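PDB 6LRF: Alr4995 protein from Nostoc sp., which probably catalyses two steps of arginine breakdown, acting as both an arginine dihydrolase and an ornithine cyclodeaminase. Local coordinates for residues Pro11-Asp16 / Val57-Gly62; Leu132-Gly137 / Ile154-Leu159; Trp479-Ile484 / Ala627-Met632. All coordinates share one frame; numbering follows the deposited sequence.

Contact 1 (Pro11-Asp16 / Val57-Gly62); sequences PPDHYD and VTPQKG
The two loop segments run almost the same way, their end-to-end directions 13° apart, and come closest at H14 and K61, whose CA atoms are 5.6 Å apart. They follow strands 6-9 and 53-56 in the N-terminal part of the chain, which belongs to the guanidino-group-modifying (GME) family and probably has its α/β-propeller fold. A backbone hydrogen bond between V57 and M9 ties the roots of the loops together.

Three side chains of 11-16 meet 57-62. The P11 and P59 rings cross at about a right angle, CG of P11 lying 3.8 Å from CG of P59. D13 crosses the same proline obliquely, and its OD2 comes within 3.7 Å of P59 CG. The H14 imidazole is sandwiched: CB of D13 lies over one face and the K61 side chain crosses the other. K61 CG sits 3.4 Å from the ring centroid and 12° off its normal, a CH-pi contact. Bends at chi2 and chi4 then fold the lysine chain back, so that NZ is 3.2 Å from NE2 of H14. ND1 of H14 is equally close to the backbone N of K61, but the angle is too poor for a hydrogen bond. An alanine here would remove the imidazole, and would probably cost K61 its packing surface and loosen the grip between the loops. P12 and Y15 turn inward instead, P12 onto V38 and W41 of helix 34-49. Within 57-62, the amide NE2 of Q60 donates to T58 O at 3.0 Å, standing 55° out of the carbonyl plane.

Contact 2 (Leu132-Gly137 / Ile154-Leu159); sequences LWAGYG and IEVLSL
Strands 132-136 and 155-160 are parallel neighbours in a beta-alpha-beta unit whose helix, 145-152, connects them within the GME-type domain. The short segments are twisted by 34° against each other, and five backbone hydrogen bonds join them.

L132 and A134 each use both N and O across the contact. L132 N donates to E155 O along an almost straight line (177°), and L132 O receives the amide of L157 at 2.7 Å. A134 N goes to L157 O, while A134 O takes the N-H of L159 at 2.8 Å. The last bond, Y136 N to L159 O, is longer at 3.0 Å and more bent (141°). With CG in the crowded position, the Y136 ring also brings CD1 to 3.2 Å from L159 O.

On the outer sides, W133 and G135 make backbone bonds to L124 and D122, whereas I154 and V156 bond to N280. The remaining polar groups are met from beyond the pair: H145 bonds both strands, through NE2 to G135 O and ND1 to S158 OG, E155 splits its carboxylate between a salt bridge to R199 and a hydrogen bond to Y282 OH, and the Y136 hydroxyl meets G311 O.

L132, A134 and V156 face helix 145-152, and W133, L157 and L159 lie on the other face, toward helix 190-199. There CD1 of L157 sits over one face of the W133 six-membered ring, 3.6 Å from CZ3, and CD1 of L159 approaches CE3 of W133 obliquely at 3.8 Å.

Contact 3 (Trp479-Ile484 / Ala627-Met632); sequences WELRKI and AEMILM
Helix 467-486 packs against a parallel sheet of the C-terminal Rossmann fold, here on strand 629-633. The segment axes are 10.6 Å apart at an angle of 135°, and no hydrogen bond crosses.

The tight part is built on selenomethionine M629. Its CG is anti to the backbone N, which sends the chain out to the helix, and a bend at chi3 lays the terminal methyl among E480 and I484. CE lies 3.3 Å from OE1 of E480 and 3.5 Å from its CB. I484 comes over the base of the same chain, CD1 at 3.8 Å from M629 CB, and L481 CD1 flanks the selenium SE at 4.1 Å. L481 and I484, both buried with M629, also rest on V491 of the adjacent strand.

The looser margin is formed by E628, which slides past I484 in the opposite direction and reaches CG2 with OE1 at 3.7 Å. W479 and K483 make no contact with 627-632; a second subunit meets them instead, and the W479 ring packs edge-to-face on W24 of that subunit. CE of K483 lies 3.6 Å above the plane of the W479 ring, toward its rim.

The three contacts follow one another along the chain and sample both halves of the enzyme. Contacts 1 and 2 belong to the GME-type region, probably the arginine dihydrolase part; their centres are 30 Å apart and their nearest atoms about 20 Å, the first being at the surface and the second buried. Contact 3 is in the Rossmann region, which probably serves the cyclodeaminase activity, with its centre 49 Å from that of contact 2 and 65 Å from that of contact 1. Contacts 2 and 3 lie on opposite sides of the chain's centre. Of the three, contact 3 alone is touched by another subunit, through the latter's N-terminal part. The structure is unliganded, so none borders a bound substrate.

Contact 1 (Pro11-Asp16 / Val57-Gly62)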
ATOM      1  N   PRO B  11     -57.634  14.813  -0.190  1.00 41.54           N
ATOM      2  CA  PRO B  11     -57.370  15.419   1.117  1.00 42.09           C
ATOM      3  C   PRO B  11     -56.737  14.433   2.107  1.00 39.47           C
ATOM      4  O   PRO B  11     -56.986  13.227   2.039  1.00 36.00           O
ATOM      5  CB  PRO B  11     -58.764  15.872   1.578  1.00 44.17           C
ATOM      6  CG  PRO B  11     -59.710  14.994   0.843  1.00 43.23           C
ATOM      7  CD  PRO B  11     -59.074  14.774  -0.499  1.00 39.46           C
ATOM      8  N   PRO B  12     -55.906  14.957   3.023  1.00 44.94           N
ATOM      9  CA  PRO B  12     -55.122  14.151   3.965  1.00 44.25           C
ATOM     10  C   PRO B  12     -55.898  13.624   5.167  1.00 44.50           C
ATOM     11  O   PRO B  12     -55.303  13.525   6.241  1.00 47.63           O
ATOM     12  CB  PRO B  12     -54.042  15.133   4.434  1.00 45.01           C
ATOM     13  CG  PRO B  12     -54.667  16.466   4.291  1.00 40.25           C
ATOM     14  CD  PRO B  12     -55.540  16.386   3.083  1.00 40.46           C
ATOM     15  N   ASP B  13     -57.174  13.278   4.994  1.00 48.85           N
ATOM     16  CA  ASP B  13     -58.035  12.869   6.113  1.00 51.03           C
ATOM     17  C   ASP B  13     -57.483  11.660   6.884  1.00 52.83           C
ATOM     18  O   ASP B  13     -57.694  11.543   8.094  1.00 50.84           O
ATOM     19  CB  ASP B  13     -59.457  12.556   5.616  1.00 49.50           C
ATOM     20  CG  ASP B  13     -60.255  13.814   5.245  1.00 50.34           C
ATOM     21  OD1 ASP B  13     -59.657  14.908   5.120  1.00 50.30           O
ATOM     22  OD2 ASP B  13     -61.491  13.703   5.070  1.00 52.66           O
ATOM     23  N   HIS B  14     -56.777  10.771   6.189  1.00 47.67           N
ATOM     24  CA  HIS B  14     -56.192   9.589   6.826  1.00 49.50           C
ATOM     25  C   HIS B  14     -54.731   9.406   6.428  1.00 48.30           C
ATOM     26  O   HIS B  14     -54.242   8.288   6.274  1.00 47.50           O
ATOM     27  CB  HIS B  14     -57.004   8.345   6.477  1.00 48.94           C
ATOM     28  CG  HIS B  14     -58.474   8.510   6.703  1.00 58.45           C
ATOM     29  ND1 HIS B  14     -59.411   8.291   5.715  1.00 61.48           N
ATOM     30  CD2 HIS B  14     -59.167   8.890   7.803  1.00 57.59           C
ATOM     31  CE1 HIS B  14     -60.619   8.521   6.198  1.00 53.92           C
ATOM     32  NE2 HIS B  14     -60.499   8.889   7.461  1.00 55.01           N
ATOM     33  N   TYR B  15     -54.035  10.521   6.263  1.00 46.08           N
ATOM     34  CA  TYR B  15     -52.634  10.470   5.906  1.00 48.50           C
ATOM     35  C   TYR B  15     -51.811  10.192   7.151  1.00 53.92           C
ATOM     36  O   TYR B  15     -52.132  10.656   8.249  1.00 51.76           O
ATOM     37  CB  TYR B  15     -52.193  11.772   5.237  1.00 47.72           C
ATOM     38  CG  TYR B  15     -50.699  11.885   4.993  1.00 50.84           C
ATOM     39  CD1 TYR B  15     -50.075  11.142   3.991  1.00 46.31           C
ATOM     40  CD2 TYR B  15     -49.914  12.746   5.756  1.00 50.20           C
ATOM     41  CE1 TYR B  15     -48.707  11.250   3.765  1.00 48.53           C
ATOM     42  CE2 TYR B  15     -48.548  12.865   5.533  1.00 48.59           C
ATOM     43  CZ  TYR B  15     -47.949  12.113   4.539  1.00 46.65           C
ATOM     44  OH  TYR B  15     -46.592  12.235   4.321  1.00 42.15           O
ATOM     45  N   ASP B  16     -50.750   9.424   6.952  1.00 54.61           N
ATOM     46  CA  ASP B  16     -49.863   8.997   8.016  1.00 60.47           C
ATOM     47  C   ASP B  16     -48.649   8.374   7.333  1.00 61.51           C
ATOM     48  O   ASP B  16     -48.665   8.160   6.117  1.00 59.25           O
ATOM     49  CB  ASP B  16     -50.571   7.993   8.939  1.00 62.22           C
ATOM     50  CG  ASP B  16     -49.814   7.733  10.239  1.00 72.51           C
ATOM     51  OD1 ASP B  16     -49.177   8.674  10.776  1.00 67.81           O
ATOM     52  OD2 ASP B  16     -49.873   6.580  10.732  1.00 74.12           O
ATOM     53  N   VAL B  57     -60.701  12.994  -4.886  1.00 35.23           N
ATOM     54  CA  VAL B  57     -61.037  11.594  -4.621  1.00 32.81           C
ATOM     55  C   VAL B  57     -61.530  11.504  -3.189  1.00 37.73           C
ATOM     56  O   VAL B  57     -61.066  12.261  -2.344  1.00 43.05           O
ATOM     57  CB  VAL B  57     -59.809  10.640  -4.766  1.00 38.51           C
ATOM     58  CG1 VAL B  57     -60.218   9.176  -4.554  1.00 35.25           C
ATOM     59  CG2 VAL B  57     -59.110  10.824  -6.103  1.00 30.91           C
ATOM     60  N   THR B  58     -62.442  10.583  -2.897  1.00 40.97           N
ATOM     61  CA  THR B  58     -62.864  10.373  -1.514  1.00 42.14           C
ATOM     62  C   THR B  58     -61.820   9.588  -0.729  1.00 42.05           C
ATOM     63  O   THR B  58     -61.574   8.416  -1.028  1.00 42.86           O
ATOM     64  CB  THR B  58     -64.190   9.625  -1.440  1.00 37.49           C
ATOM     65  OG1 THR B  58     -65.185  10.358  -2.160  1.00 36.69           O
ATOM     66  CG2 THR B  58     -64.612   9.466  -0.000  1.00 38.80           C
ATOM     67  N   PRO B  59     -61.208  10.229   0.283  1.00 44.79           N
ATOM     68  CA  PRO B  59     -60.174   9.569   1.095  1.00 46.40           C
ATOM     69  C   PRO B  59     -60.694   8.303   1.761  1.00 43.79           C
ATOM     70  O   PRO B  59     -61.882   8.191   2.042  1.00 47.97           O
ATOM     71  CB  PRO B  59     -59.799  10.632   2.139  1.00 46.89           C
ATOM     72  CG  PRO B  59     -60.912  11.632   2.109  1.00 46.50           C
ATOM     73  CD  PRO B  59     -61.454  11.614   0.717  1.00 42.65           C
ATOM     74  N   GLN B  60     -59.806   7.346   1.983  1.00 45.68           N
ATOM     75  CA  GLN B  60     -60.195   6.068   2.553  1.00 45.22           C
ATOM     76  C   GLN B  60     -59.267   5.711   3.714  1.00 54.88           C
ATOM     77  O   GLN B  60     -58.043   5.842   3.602  1.00 49.20           O
ATOM     78  CB  GLN B  60     -60.167   4.975   1.483  1.00 44.00           C
ATOM     79  CG  GLN B  60     -61.007   5.289   0.240  1.00 42.95           C
ATOM     80  CD  GLN B  60     -62.500   5.197   0.495  1.00 49.67           C
ATOM     81  OE1 GLN B  60     -62.954   4.366   1.285  1.00 55.86           O
ATOM     82  NE2 GLN B  60     -63.275   6.041  -0.181  1.00 47.07           N
ATOM     83  N   LYS B  61     -59.849   5.282   4.832  1.00 55.38           N
ATOM     84  CA  LYS B  61     -59.062   4.823   5.971  1.00 48.87           C
ATOM     85  C   LYS B  61     -58.220   3.625   5.553  1.00 54.40           C
ATOM     86  O   LYS B  61     -58.725   2.705   4.898  1.00 50.16           O
ATOM     87  CB  LYS B  61     -59.962   4.438   7.152  1.00 53.68           C
ATOM     88  CG  LYS B  61     -60.449   5.592   8.036  1.00 59.14           C
ATOM     89  CD  LYS B  61     -60.262   5.245   9.529  1.00 61.86           C
ATOM     90  CE  LYS B  61     -61.250   5.954  10.473  1.00 62.74           C
ATOM     91  NZ  LYS B  61     -61.717   7.292  10.012  1.00 60.58           N
ATOM     92  N   GLY B  62     -56.938   3.640   5.921  1.00 51.13           N
ATOM     93  CA  GLY B  62     -56.056   2.510   5.680  1.00 48.93           C
ATOM     94  C   GLY B  62     -55.263   2.583   4.386  1.00 48.95           C
ATOM     95  O   GLY B  62     -54.492   1.672   4.066  1.00 42.48           O
TER

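Contact 2 (Leu132-Gly137 / Ile154-Leu159)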
ATOM      1  N   LEU B 132     -44.094  11.085 -24.728  1.00 24.83           N
ATOM      2  CA  LEU B 132     -44.186  10.737 -23.315  1.00 24.34           C
ATOM      3  C   LEU B 132     -42.828  10.260 -22.780  1.00 25.45           C
ATOM      4  O   LEU B 132     -42.214   9.346 -23.343  1.00 24.38           O
ATOM      5  CB  LEU B 132     -45.232   9.636 -23.101  1.00 20.02           C
ATOM      6  CG  LEU B 132     -45.313   9.100 -21.675  1.00 21.91           C
ATOM      7  CD1 LEU B 132     -45.880  10.166 -20.767  1.00 23.30           C
ATOM      8  CD2 LEU B 132     -46.148   7.822 -21.613  1.00 20.30           C
ATOM      9  N   TRP B 133     -42.377  10.877 -21.694  1.00 22.47           N
ATOM     10  CA  TRP B 133     -41.208  10.417 -20.964  1.00 24.86           C
ATOM     11  C   TRP B 133     -41.630   9.373 -19.941  1.00 26.60           C
ATOM     12  O   TRP B 133     -42.427   9.683 -19.071  1.00 24.88           O
ATOM     13  CB  TRP B 133     -40.530  11.576 -20.233  1.00 23.15           C
ATOM     14  CG  TRP B 133     -40.046  12.754 -21.083  1.00 27.97           C
ATOM     15  CD1 TRP B 133     -40.659  13.972 -21.236  1.00 26.43           C
ATOM     16  CD2 TRP B 133     -38.812  12.839 -21.806  1.00 25.42           C
ATOM     17  NE1 TRP B 133     -39.897  14.795 -22.036  1.00 28.69           N
ATOM     18  CE2 TRP B 133     -38.755  14.125 -22.395  1.00 27.84           C
ATOM     19  CE3 TRP B 133     -37.751  11.944 -22.026  1.00 25.45           C
ATOM     20  CZ2 TRP B 133     -37.684  14.538 -23.191  1.00 27.86           C
ATOM     21  CZ3 TRP B 133     -36.686  12.360 -22.811  1.00 29.33           C
ATOM     22  CH2 TRP B 133     -36.662  13.644 -23.387  1.00 29.73           C
ATOM     23  N   ALA B 134     -41.095   8.156 -20.009  1.00 20.54           N
ATOM     24  CA  ALA B 134     -41.435   7.134 -19.013  1.00 22.02           C
ATOM     25  C   ALA B 134     -40.220   6.664 -18.237  1.00 23.90           C
ATOM     26  O   ALA B 134     -39.221   6.266 -18.833  1.00 22.51           O
ATOM     27  CB  ALA B 134     -42.095   5.936 -19.673  1.00 19.65           C
ATOM     28  N   GLY B 135     -40.336   6.633 -16.915  1.00 19.83           N
ATOM     29  CA  GLY B 135     -39.252   6.158 -16.062  1.00 25.42           C
ATOM     30  C   GLY B 135     -39.286   4.662 -15.798  1.00 26.43           C
ATOM     31  O   GLY B 135     -40.329   4.015 -15.937  1.00 23.37           O
ATOM     32  N   TYR B 136     -38.131   4.092 -15.473  1.00 21.43           N
ATOM     33  CA  TYR B 136     -38.075   2.726 -14.962  1.00 22.70           C
ATOM     34  C   TYR B 136     -36.846   2.658 -14.086  1.00 24.44           C
ATOM     35  O   TYR B 136     -36.022   3.566 -14.122  1.00 21.57           O
ATOM     36  CB  TYR B 136     -38.037   1.671 -16.084  1.00 22.88           C
ATOM     37  CG  TYR B 136     -36.747   1.598 -16.880  1.00 20.37           C
ATOM     38  CD1 TYR B 136     -36.449   2.550 -17.842  1.00 22.62           C
ATOM     39  CD2 TYR B 136     -35.828   0.574 -16.662  1.00 23.05           C
ATOM     40  CE1 TYR B 136     -35.267   2.491 -18.570  1.00 25.77           C
ATOM     41  CE2 TYR B 136     -34.641   0.499 -17.387  1.00 22.00           C
ATOM     42  CZ  TYR B 136     -34.362   1.459 -18.341  1.00 24.64           C
ATOM     43  OH  TYR B 136     -33.182   1.399 -19.073  1.00 24.00           O
ATOM     44  N   GLY B 137     -36.740   1.611 -13.283  1.00 27.20           N
ATOM     45  CA  GLY B 137     -35.579   1.429 -12.437  1.00 29.11           C
ATOM     46  C   GLY B 137     -35.928   1.004 -11.022  1.00 33.91           C
ATOM     47  O   GLY B 137     -35.147   0.303 -10.393  1.00 37.12           O
ATOM     48  N   ILE B 154     -48.909   7.209 -28.579  1.00 33.85           N
ATOM     49  CA  ILE B 154     -47.901   8.251 -28.425  1.00 29.31           C
ATOM     50  C   ILE B 154     -46.485   7.677 -28.422  1.00 30.52           C
ATOM     51  O   ILE B 154     -46.298   6.509 -28.089  1.00 23.88           O
ATOM     52  CB  ILE B 154     -48.144   9.056 -27.130  1.00 26.57           C
ATOM     53  CG1 ILE B 154     -47.310  10.334 -27.135  1.00 23.84           C
ATOM     54  CG2 ILE B 154     -47.872   8.210 -25.893  1.00 26.84           C
ATOM     55  CD1 ILE B 154     -47.841  11.419 -26.252  1.00 22.21           C
ATOM     56  N   GLU B 155     -45.503   8.488 -28.826  1.00 27.64           N
ATOM     57  CA  GLU B 155     -44.088   8.110 -28.748  1.00 29.83           C
ATOM     58  C   GLU B 155     -43.607   8.106 -27.300  1.00 25.58           C
ATOM     59  O   GLU B 155     -43.708   9.118 -26.612  1.00 25.03           O
ATOM     60  CB  GLU B 155     -43.209   9.064 -29.567  1.00 27.57           C
ATOM     61  CG  GLU B 155     -41.713   8.744 -29.483  1.00 32.99           C
ATOM     62  CD  GLU B 155     -40.842   9.753 -30.226  1.00 36.76           C
ATOM     63  OE1 GLU B 155     -40.960  10.966 -29.953  1.00 39.24           O
ATOM     64  OE2 GLU B 155     -40.040   9.333 -31.080  1.00 40.36           O
ATOM     65  N   VAL B 156     -43.082   6.968 -26.844  1.00 22.52           N
ATOM     66  CA  VAL B 156     -42.632   6.834 -25.454  1.00 23.82           C
ATOM     67  C   VAL B 156     -41.111   6.771 -25.380  1.00 24.20           C
ATOM     68  O   VAL B 156     -40.491   5.932 -26.016  1.00 24.12           O
ATOM     69  CB  VAL B 156     -43.231   5.577 -24.785  1.00 22.81           C
ATOM     70  CG1 VAL B 156     -42.617   5.341 -23.398  1.00 18.65           C
ATOM     71  CG2 VAL B 156     -44.744   5.723 -24.672  1.00 23.47           C
ATOM     72  N   LEU B 157     -40.527   7.675 -24.604  1.00 24.85           N
ATOM     73  CA  LEU B 157     -39.083   7.731 -24.399  1.00 26.63           C
ATOM     74  C   LEU B 157     -38.706   7.201 -23.024  1.00 25.06           C
ATOM     75  O   LEU B 157     -39.107   7.780 -22.018  1.00 25.41           O
ATOM     76  CB  LEU B 157     -38.592   9.171 -24.546  1.00 24.74           C
ATOM     77  CG  LEU B 157     -38.887   9.856 -25.875  1.00 25.03           C
ATOM     78  CD1 LEU B 157     -38.251  11.233 -25.892  1.00 26.83           C
ATOM     79  CD2 LEU B 157     -38.374   9.006 -27.025  1.00 30.43           C
ATOM     80  N   SER B 158     -37.935   6.115 -22.970  1.00 20.48           N
ATOM     81  CA  SER B 158     -37.636   5.472 -21.686  1.00 20.43           C
ATOM     82  C   SER B 158     -36.416   6.077 -21.007  1.00 26.17           C
ATOM     83  O   SER B 158     -35.367   6.232 -21.641  1.00 25.50           O
ATOM     84  CB  SER B 158     -37.420   3.967 -21.880  1.00 24.16           C
ATOM     85  OG  SER B 158     -38.543   3.376 -22.521  1.00 25.76           O
ATOM     86  N   LEU B 159     -36.549   6.403 -19.723  1.00 21.59           N
ATOM     87  CA  LEU B 159     -35.439   6.936 -18.923  1.00 23.61           C
ATOM     88  C   LEU B 159     -35.178   6.032 -17.733  1.00 29.89           C
ATOM     89  O   LEU B 159     -36.129   5.623 -17.043  1.00 22.70           O
ATOM     90  CB  LEU B 159     -35.735   8.357 -18.417  1.00 21.38           C
ATOM     91  CG  LEU B 159     -36.037   9.439 -19.449  1.00 21.53           C
ATOM     92  CD1 LEU B 159     -36.407  10.745 -18.735  1.00 29.01           C
ATOM     93  CD2 LEU B 159     -34.857   9.676 -20.387  1.00 26.48           C
TER

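Contact 3 (Trp479-Ile484 / Ala627-Met632)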
ATOM      1  N   TRP B 479      -1.169  29.365  -5.288  1.00 35.92           N
ATOM      2  CA  TRP B 479      -0.549  30.682  -5.242  1.00 45.17           C
ATOM      3  C   TRP B 479       0.568  30.833  -6.283  1.00 45.68           C
ATOM      4  O   TRP B 479       0.630  31.853  -6.990  1.00 39.89           O
ATOM      5  CB  TRP B 479      -0.001  30.953  -3.847  1.00 42.73           C
ATOM      6  CG  TRP B 479       0.234  32.394  -3.571  1.00 54.96           C
ATOM      7  CD1 TRP B 479      -0.312  33.469  -4.229  1.00 53.53           C
ATOM      8  CD2 TRP B 479       1.091  32.930  -2.568  1.00 50.52           C
ATOM      9  NE1 TRP B 479       0.153  34.641  -3.680  1.00 52.26           N
ATOM     10  CE2 TRP B 479       1.018  34.335  -2.659  1.00 58.02           C
ATOM     11  CE3 TRP B 479       1.912  32.359  -1.594  1.00 53.80           C
ATOM     12  CZ2 TRP B 479       1.738  35.174  -1.808  1.00 54.48           C
ATOM     13  CZ3 TRP B 479       2.621  33.192  -0.754  1.00 57.16           C
ATOM     14  CH2 TRP B 479       2.531  34.584  -0.867  1.00 47.40           C
ATOM     15  N   GLU B 480       1.444  29.829  -6.366  1.00 40.82           N
ATOM     16  CA  GLU B 480       2.522  29.822  -7.357  1.00 38.46           C
ATOM     17  C   GLU B 480       1.902  29.893  -8.743  1.00 36.97           C
ATOM     18  O   GLU B 480       2.367  30.610  -9.610  1.00 40.25           O
ATOM     19  CB  GLU B 480       3.391  28.564  -7.219  1.00 46.59           C
ATOM     20  CG  GLU B 480       4.217  28.449  -5.919  1.00 45.74           C
ATOM     21  CD  GLU B 480       4.673  27.010  -5.620  1.00 61.74           C
ATOM     22  OE1 GLU B 480       4.239  26.082  -6.341  1.00 57.26           O
ATOM     23  OE2 GLU B 480       5.445  26.797  -4.650  1.00 62.12           O
ATOM     24  N   LEU B 481       0.805  29.169  -8.920  1.00 39.37           N
ATOM     25  CA  LEU B 481       0.142  29.063 -10.211  1.00 36.65           C
ATOM     26  C   LEU B 481      -0.480  30.377 -10.682  1.00 35.34           C
ATOM     27  O   LEU B 481      -0.364  30.725 -11.851  1.00 37.57           O
ATOM     28  CB  LEU B 481      -0.925  27.976 -10.145  1.00 35.29           C
ATOM     29  CG  LEU B 481      -1.408  27.351 -11.442  1.00 37.37           C
ATOM     30  CD1 LEU B 481      -0.271  27.152 -12.410  1.00 40.41           C
ATOM     31  CD2 LEU B 481      -2.011  26.014 -11.083  1.00 36.86           C
ATOM     32  N   ARG B 482      -1.151  31.100  -9.790  1.00 34.78           N
ATOM     33  CA  ARG B 482      -1.725  32.404 -10.141  1.00 40.08           C
ATOM     34  C   ARG B 482      -0.626  33.438 -10.414  1.00 39.52           C
ATOM     35  O   ARG B 482      -0.730  34.255 -11.342  1.00 39.86           O
ATOM     36  CB  ARG B 482      -2.654  32.900  -9.029  1.00 43.87           C
ATOM     37  CG  ARG B 482      -3.313  34.253  -9.282  1.00 49.17           C
ATOM     38  CD  ARG B 482      -4.199  34.603  -8.092  1.00 64.43           C
ATOM     39  NE  ARG B 482      -4.820  35.924  -8.173  1.00 73.30           N
ATOM     40  CZ  ARG B 482      -4.274  37.042  -7.695  1.00 76.48           C
ATOM     41  NH1 ARG B 482      -4.923  38.196  -7.811  1.00 78.68           N
ATOM     42  NH2 ARG B 482      -3.087  37.008  -7.097  1.00 72.72           N
ATOM     43  N   LYS B 483       0.424  33.390  -9.601  1.00 38.88           N
ATOM     44  CA  LYS B 483       1.575  34.270  -9.769  1.00 42.26           C
ATOM     45  C   LYS B 483       2.193  34.090 -11.142  1.00 42.57           C
ATOM     46  O   LYS B 483       2.540  35.065 -11.804  1.00 41.12           O
ATOM     47  CB  LYS B 483       2.627  34.008  -8.690  1.00 43.63           C
ATOM     48  CG  LYS B 483       2.897  35.195  -7.774  1.00 48.58           C
ATOM     49  CD  LYS B 483       3.107  34.738  -6.338  1.00 50.18           C
ATOM     50  CE  LYS B 483       3.444  35.909  -5.411  1.00 56.28           C
ATOM     51  NZ  LYS B 483       2.644  37.145  -5.684  1.00 55.01           N
ATOM     52  N   ILE B 484       2.316  32.840 -11.578  1.00 39.79           N
ATOM     53  CA  ILE B 484       2.947  32.563 -12.854  1.00 37.77           C
ATOM     54  C   ILE B 484       2.046  32.997 -14.002  1.00 33.40           C
ATOM     55  O   ILE B 484       2.534  33.530 -14.990  1.00 39.53           O
ATOM     56  CB  ILE B 484       3.322  31.058 -12.991  1.00 39.37           C
ATOM     57  CG1 ILE B 484       4.358  30.683 -11.936  1.00 37.24           C
ATOM     58  CG2 ILE B 484       3.880  30.754 -14.372  1.00 34.13           C
ATOM     59  CD1 ILE B 484       4.714  29.212 -11.904  1.00 37.85           C
ATOM     60  N   ALA B 627       9.337  26.559 -19.704  1.00 28.93           N
ATOM     61  CA  ALA B 627       8.418  26.193 -18.617  1.00 26.58           C
ATOM     62  C   ALA B 627       8.895  26.691 -17.250  1.00 29.14           C
ATOM     63  O   ALA B 627      10.060  26.526 -16.908  1.00 28.06           O
ATOM     64  CB  ALA B 627       8.227  24.663 -18.576  1.00 28.24           C
ATOM     65  N   GLU B 628       7.985  27.286 -16.473  1.00 26.82           N
ATOM     66  CA  GLU B 628       8.281  27.722 -15.107  1.00 26.51           C
ATOM     67  C   GLU B 628       7.715  26.733 -14.099  1.00 27.52           C
ATOM     68  O   GLU B 628       8.192  26.607 -12.973  1.00 24.05           O
ATOM     69  CB  GLU B 628       7.700  29.109 -14.846  1.00 31.45           C
ATOM     70  CG  GLU B 628       8.386  30.253 -15.599  1.00 41.07           C
ATOM     71  CD  GLU B 628       7.834  31.633 -15.208  1.00 53.75           C
ATOM     72  OE1 GLU B 628       7.377  31.806 -14.048  1.00 48.54           O
ATOM     73  OE2 GLU B 628       7.851  32.545 -16.066  1.00 57.33           O
HETATM   74  N   MSE B 629       6.673  26.025 -14.513  1.00 24.15           N
HETATM   75  CA  MSE B 629       6.099  25.008 -13.669  1.00 26.80           C
HETATM   76  C   MSE B 629       5.615  23.856 -14.504  1.00 28.33           C
HETATM   77  O   MSE B 629       5.091  24.049 -15.596  1.00 26.23           O
HETATM   78  CB  MSE B 629       4.949  25.575 -12.842  1.00 28.53           C
HETATM   79  CG  MSE B 629       4.250  24.518 -11.989  1.00 39.63           C
HETATM   80 SE   MSE B 629       2.989  25.276 -10.690  1.00 66.54          SE
HETATM   81  CE  MSE B 629       4.284  26.215  -9.589  1.00 44.56           C
ATOM     82  N   ILE B 630       5.798  22.654 -13.977  1.00 27.45           N
ATOM     83  CA  ILE B 630       5.247  21.462 -14.582  1.00 22.09           C
ATOM     84  C   ILE B 630       4.339  20.811 -13.550  1.00 27.00           C
ATOM     85  O   ILE B 630       4.759  20.525 -12.435  1.00 25.93           O
ATOM     86  CB  ILE B 630       6.352  20.497 -15.029  1.00 31.07           C
ATOM     87  CG1 ILE B 630       7.307  21.215 -15.991  1.00 25.86           C
ATOM     88  CG2 ILE B 630       5.754  19.243 -15.659  1.00 27.26           C
ATOM     89  CD1 ILE B 630       8.437  20.357 -16.447  1.00 30.09           C
ATOM     90  N   LEU B 631       3.078  20.633 -13.924  1.00 23.63           N
ATOM     91  CA  LEU B 631       2.075  19.985 -13.099  1.00 22.66           C
ATOM     92  C   LEU B 631       1.903  18.530 -13.560  1.00 23.89           C
ATOM     93  O   LEU B 631       1.416  18.264 -14.660  1.00 23.76           O
ATOM     94  CB  LEU B 631       0.755  20.747 -13.204  1.00 25.89           C
ATOM     95  CG  LEU B 631      -0.271  20.603 -12.094  1.00 33.08           C
ATOM     96  CD1 LEU B 631       0.358  20.993 -10.769  1.00 35.65           C
ATOM     97  CD2 LEU B 631      -1.465  21.511 -12.401  1.00 30.95           C
HETATM   98  N   MSE B 632       2.318  17.585 -12.733  1.00 23.64           N
HETATM   99  CA  MSE B 632       2.305  16.191 -13.147  1.00 26.55           C
HETATM  100  C   MSE B 632       1.149  15.456 -12.472  1.00 28.80           C
HETATM  101  O   MSE B 632       1.197  15.118 -11.287  1.00 25.60           O
HETATM  102  CB  MSE B 632       3.649  15.531 -12.849  1.00 27.39           C
HETATM  103  CG  MSE B 632       4.754  15.922 -13.837  1.00 27.88           C
HETATM  104 SE   MSE B 632       6.568  15.633 -13.131  0.58 37.31          SE
HETATM  105  CE  MSE B 632       6.502  16.814 -11.588  1.00 32.98           C
TER